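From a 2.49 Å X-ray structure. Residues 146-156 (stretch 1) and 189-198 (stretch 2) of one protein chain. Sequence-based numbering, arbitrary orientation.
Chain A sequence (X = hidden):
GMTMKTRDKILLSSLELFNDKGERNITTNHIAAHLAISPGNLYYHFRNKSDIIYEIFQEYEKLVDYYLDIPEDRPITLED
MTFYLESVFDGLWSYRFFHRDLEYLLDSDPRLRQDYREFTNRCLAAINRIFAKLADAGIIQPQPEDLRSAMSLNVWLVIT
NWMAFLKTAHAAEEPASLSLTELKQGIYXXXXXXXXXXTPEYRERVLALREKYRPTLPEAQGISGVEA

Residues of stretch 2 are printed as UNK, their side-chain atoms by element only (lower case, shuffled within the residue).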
# COMPACT_ATOMS: atom_id res chain seq x y z
N ASP A 146 -6.16 -7.26 21.21
CA ASP A 146 -6.04 -7.87 19.86
C ASP A 146 -6.74 -7.10 18.75
O ASP A 146 -6.14 -6.87 17.70
CB ASP A 146 -6.51 -9.32 19.88
CG ASP A 146 -5.62 -10.20 20.71
OD1 ASP A 146 -4.38 -10.00 20.71
OD2 ASP A 146 -6.14 -11.14 21.35
N LEU A 147 -7.99 -6.71 18.98
CA LEU A 147 -8.75 -5.91 18.00
C LEU A 147 -8.14 -4.51 17.77
O LEU A 147 -8.26 -3.96 16.67
CB LEU A 147 -10.23 -5.84 18.39
CG LEU A 147 -11.23 -5.04 17.55
CD1 LEU A 147 -11.02 -5.21 16.05
CD2 LEU A 147 -12.70 -5.39 17.95
N ARG A 148 -7.46 -3.96 18.78
CA ARG A 148 -6.78 -2.66 18.67
C ARG A 148 -5.45 -2.78 17.89
O ARG A 148 -5.10 -1.85 17.15
CB ARG A 148 -6.56 -2.03 20.07
CG ARG A 148 -6.16 -0.56 20.02
CD ARG A 148 -6.17 0.14 21.41
NE ARG A 148 -5.05 -0.25 22.31
CZ ARG A 148 -5.12 -0.92 23.47
NH1 ARG A 148 -6.29 -1.31 24.02
NH2 ARG A 148 -3.99 -1.19 24.13
N SER A 149 -4.70 -3.87 18.09
CA SER A 149 -3.46 -4.13 17.31
C SER A 149 -3.79 -4.30 15.84
O SER A 149 -3.04 -3.81 14.98
CB SER A 149 -2.75 -5.41 17.77
OG SER A 149 -2.47 -5.37 19.15
N ALA A 150 -4.88 -5.02 15.57
CA ALA A 150 -5.39 -5.24 14.22
C ALA A 150 -5.80 -3.89 13.62
O ALA A 150 -5.36 -3.55 12.52
CB ALA A 150 -6.57 -6.19 14.24
N MSE A 151 -6.62 -3.13 14.34
CA MSE A 151 -7.05 -1.82 13.83
C MSE A 151 -5.91 -0.86 13.56
O MSE A 151 -6.01 -0.08 12.62
CB MSE A 151 -8.07 -1.17 14.75
CG MSE A 151 -9.45 -1.64 14.47
SE MSE A 151 -10.56 -1.40 15.97
CE MSE A 151 -9.84 0.29 16.79
N SER A 152 -4.87 -0.92 14.39
CA SER A 152 -3.69 -0.07 14.26
C SER A 152 -2.93 -0.38 12.99
O SER A 152 -2.50 0.51 12.28
CB SER A 152 -2.78 -0.20 15.50
OG SER A 152 -3.42 0.33 16.67
N LEU A 153 -2.76 -1.66 12.71
CA LEU A 153 -2.14 -2.10 11.47
C LEU A 153 -2.94 -1.59 10.24
O LEU A 153 -2.33 -1.11 9.29
CB LEU A 153 -1.99 -3.63 11.44
CG LEU A 153 -1.16 -4.26 10.34
CD1 LEU A 153 0.20 -3.60 10.22
CD2 LEU A 153 -1.01 -5.77 10.59
N ASN A 154 -4.28 -1.66 10.29
CA ASN A 154 -5.13 -1.15 9.19
C ASN A 154 -4.91 0.34 8.93
O ASN A 154 -4.85 0.74 7.78
CB ASN A 154 -6.62 -1.46 9.40
CG ASN A 154 -6.96 -2.93 9.16
OD1 ASN A 154 -6.25 -3.65 8.48
ND2 ASN A 154 -8.08 -3.36 9.70
N VAL A 155 -4.76 1.13 9.99
CA VAL A 155 -4.41 2.55 9.86
C VAL A 155 -3.10 2.69 9.08
O VAL A 155 -3.07 3.40 8.08
CB VAL A 155 -4.26 3.25 11.22
CG1 VAL A 155 -3.62 4.58 11.06
CG2 VAL A 155 -5.61 3.41 11.84
N TRP A 156 -2.08 1.94 9.48
CA TRP A 156 -0.78 1.97 8.83
C TRP A 156 -0.93 1.60 7.37
O TRP A 156 -0.40 2.30 6.50
CB TRP A 156 0.21 1.05 9.55
CG TRP A 156 1.64 1.17 9.10
CD1 TRP A 156 2.63 1.93 9.69
CD2 TRP A 156 2.25 0.52 7.98
NE1 TRP A 156 3.80 1.78 8.99
CE2 TRP A 156 3.60 0.92 7.94
CE3 TRP A 156 1.78 -0.38 6.99
CZ2 TRP A 156 4.49 0.48 6.96
CZ3 TRP A 156 2.67 -0.83 6.00
CH2 TRP A 156 4.01 -0.39 6.00
N UNK A 189 -10.41 8.46 4.76
CA UNK A 189 -10.32 6.99 4.76
C UNK A 189 -9.85 6.42 6.10
O UNK A 189 -10.35 5.37 6.52
n UNK A 189 -12.25 6.83 1.37
c UNK A 189 -11.30 6.11 1.94
o UNK A 189 -11.45 4.93 2.20
c UNK A 189 -9.43 6.49 3.62
c UNK A 189 -10.00 6.79 2.22
N UNK A 190 -8.89 7.08 6.76
CA UNK A 190 -8.42 6.65 8.09
C UNK A 190 -9.52 6.83 9.14
O UNK A 190 -9.76 5.93 9.95
c UNK A 190 -5.96 7.05 7.62
c UNK A 190 -6.81 7.00 9.97
c UNK A 190 -7.14 7.39 8.55
N UNK A 191 -10.22 7.96 9.10
CA UNK A 191 -11.30 8.23 10.05
C UNK A 191 -12.50 7.30 9.83
O UNK A 191 -13.23 7.01 10.77
c UNK A 191 -10.55 10.67 10.56
c UNK A 191 -10.93 12.10 10.35
c UNK A 191 -10.21 10.46 12.04
c UNK A 191 -11.67 9.72 10.07
N UNK A 192 -12.66 6.81 8.60
CA UNK A 192 -13.69 5.82 8.29
C UNK A 192 -13.46 4.54 9.09
O UNK A 192 -14.42 3.86 9.43
c UNK A 192 -13.72 5.50 6.78
c UNK A 192 -14.76 4.47 6.45
o UNK A 192 -14.00 6.71 6.07
N UNK A 193 -12.20 4.21 9.40
CA UNK A 193 -11.89 3.03 10.21
C UNK A 193 -12.49 3.12 11.62
O UNK A 193 -12.94 2.11 12.14
c UNK A 193 -9.60 2.53 9.07
c UNK A 193 -10.08 1.23 8.40
c UNK A 193 -10.38 2.77 10.34
c UNK A 193 -8.10 2.50 9.37
N UNK A 194 -12.51 4.32 12.20
CA UNK A 194 -13.02 4.51 13.57
C UNK A 194 -14.45 5.06 13.67
O UNK A 194 -14.90 5.29 14.78
c UNK A 194 -12.04 5.35 14.40
c UNK A 194 -10.58 4.77 14.46
o UNK A 194 -9.72 2.51 14.55
c UNK A 194 -10.45 3.37 15.12
o UNK A 194 -11.04 3.14 16.22
N UNK A 195 -15.16 5.23 12.54
CA UNK A 195 -16.59 5.66 12.53
C UNK A 195 -17.54 4.87 13.45
O UNK A 195 -18.24 5.50 14.26
c UNK A 195 -18.78 5.66 11.08
c UNK A 195 -16.67 6.89 10.29
c UNK A 195 -17.20 5.69 11.07
N UNK A 196 -17.60 3.53 13.34
CA UNK A 196 -18.52 2.77 14.21
C UNK A 196 -18.13 2.67 15.70
O UNK A 196 -18.99 2.32 16.51
c UNK A 196 -17.21 1.25 12.98
c UNK A 196 -18.55 1.39 13.57
c UNK A 196 -16.81 2.62 12.50
N UNK A 197 -16.86 2.95 16.04
CA UNK A 197 -16.40 2.94 17.44
C UNK A 197 -16.53 4.30 18.17
O UNK A 197 -16.15 4.41 19.36
o UNK A 197 -14.04 -2.73 15.28
c UNK A 197 -15.10 -1.36 16.96
c UNK A 197 -13.67 -0.37 15.26
c UNK A 197 -13.89 0.91 15.82
c UNK A 197 -14.95 2.45 17.54
c UNK A 197 -14.27 -1.50 15.84
c UNK A 197 -15.32 -0.07 17.51
c UNK A 197 -14.72 1.08 16.94
N UNK A 198 -17.05 5.33 17.50
CA UNK A 198 -17.21 6.64 18.13
C UNK A 198 -18.27 6.57 19.24
O UNK A 198 -19.33 5.95 19.04
c UNK A 198 -17.59 7.72 17.10
c UNK A 198 -16.58 8.03 15.99
c UNK A 198 -15.28 8.61 16.53
c UNK A 198 -17.16 8.98 14.99

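Position 189 carries five side-chain atoms, three carbons in a row with one oxygen and one nitrogen on the third, all out of reach of stretch 1. A terminal carbon bearing both elements is a carboxamide, and three carbons make it Gln189.

Position 190 has three carbons, one bonded to the other two, and one of the outer carbons packs on Val155. Branching at CB without a heteroatom gives Val190. Its CG1 lies 4.1 Å from CG1 of Val155, where the backbones also pair most closely, CA of Val155 being 6.0 Å from CA of Val190.

At 191 there are four carbons, forked at the second and out of reach of stretch 1: Leu191.

Position 192 has a CB carrying one oxygen and one carbon, with no contact across the interface, the signature of Thr192.

Position 193 repeats the four-carbon fork, but its CA-to-CB bond points toward stretch 1, and one end carbon reaches Val155 and Asn154. This is Leu193, whose CD1 sits 3.6 Å from CG2 of Val155 and 3.9 Å from the backbone C of Asn154, so that one methyl meets both residues.

Position 194 shows three carbons, the third bearing two oxygens, one of which comes up to the methyl of Met151, a selenomethionine: a carboxylate on a two-carbon arm, Glu194. The CB leaves sideways, yet the end comes nearer, placing OE1 3.1 Å from CE of Met151. With a methyl as partner, this close approach is not a hydrogen bond.

Position 195 has one carbon carrying two more, far from stretch 1, hence Val195. At 196, three carbons close a ring onto the backbone N, likewise without contact, which identifies Pro196.

Position 197 has one carbon, then a six-carbon ring bearing an oxygen; the ring lies by the selenium of Met151 and its oxygen near Leu147. This is Tyr197. Its CE2 lies 3.4 Å from SE of Met151, and SE stands 4.1 Å from the ring centroid, 43° off the normal, an oblique sulfur-aromatic-type approach with selenium in place of sulfur. The OH is 4.0 Å from CD1 of Leu147.

Position 198 again has four carbons forked at the second, beyond reach: Leu198.

The contact works by packing alone: no hydrogen bond crosses it, and 354 Å² is buried in total. The helix axes run nearly antiparallel at 165°, so ascending stretch 2 descends stretch 1. Met151 and Val155, one helical turn apart, are the two residues of stretch 1 most covered by stretch 2.

Stretch 2 189-198: QVLTLEVPYL
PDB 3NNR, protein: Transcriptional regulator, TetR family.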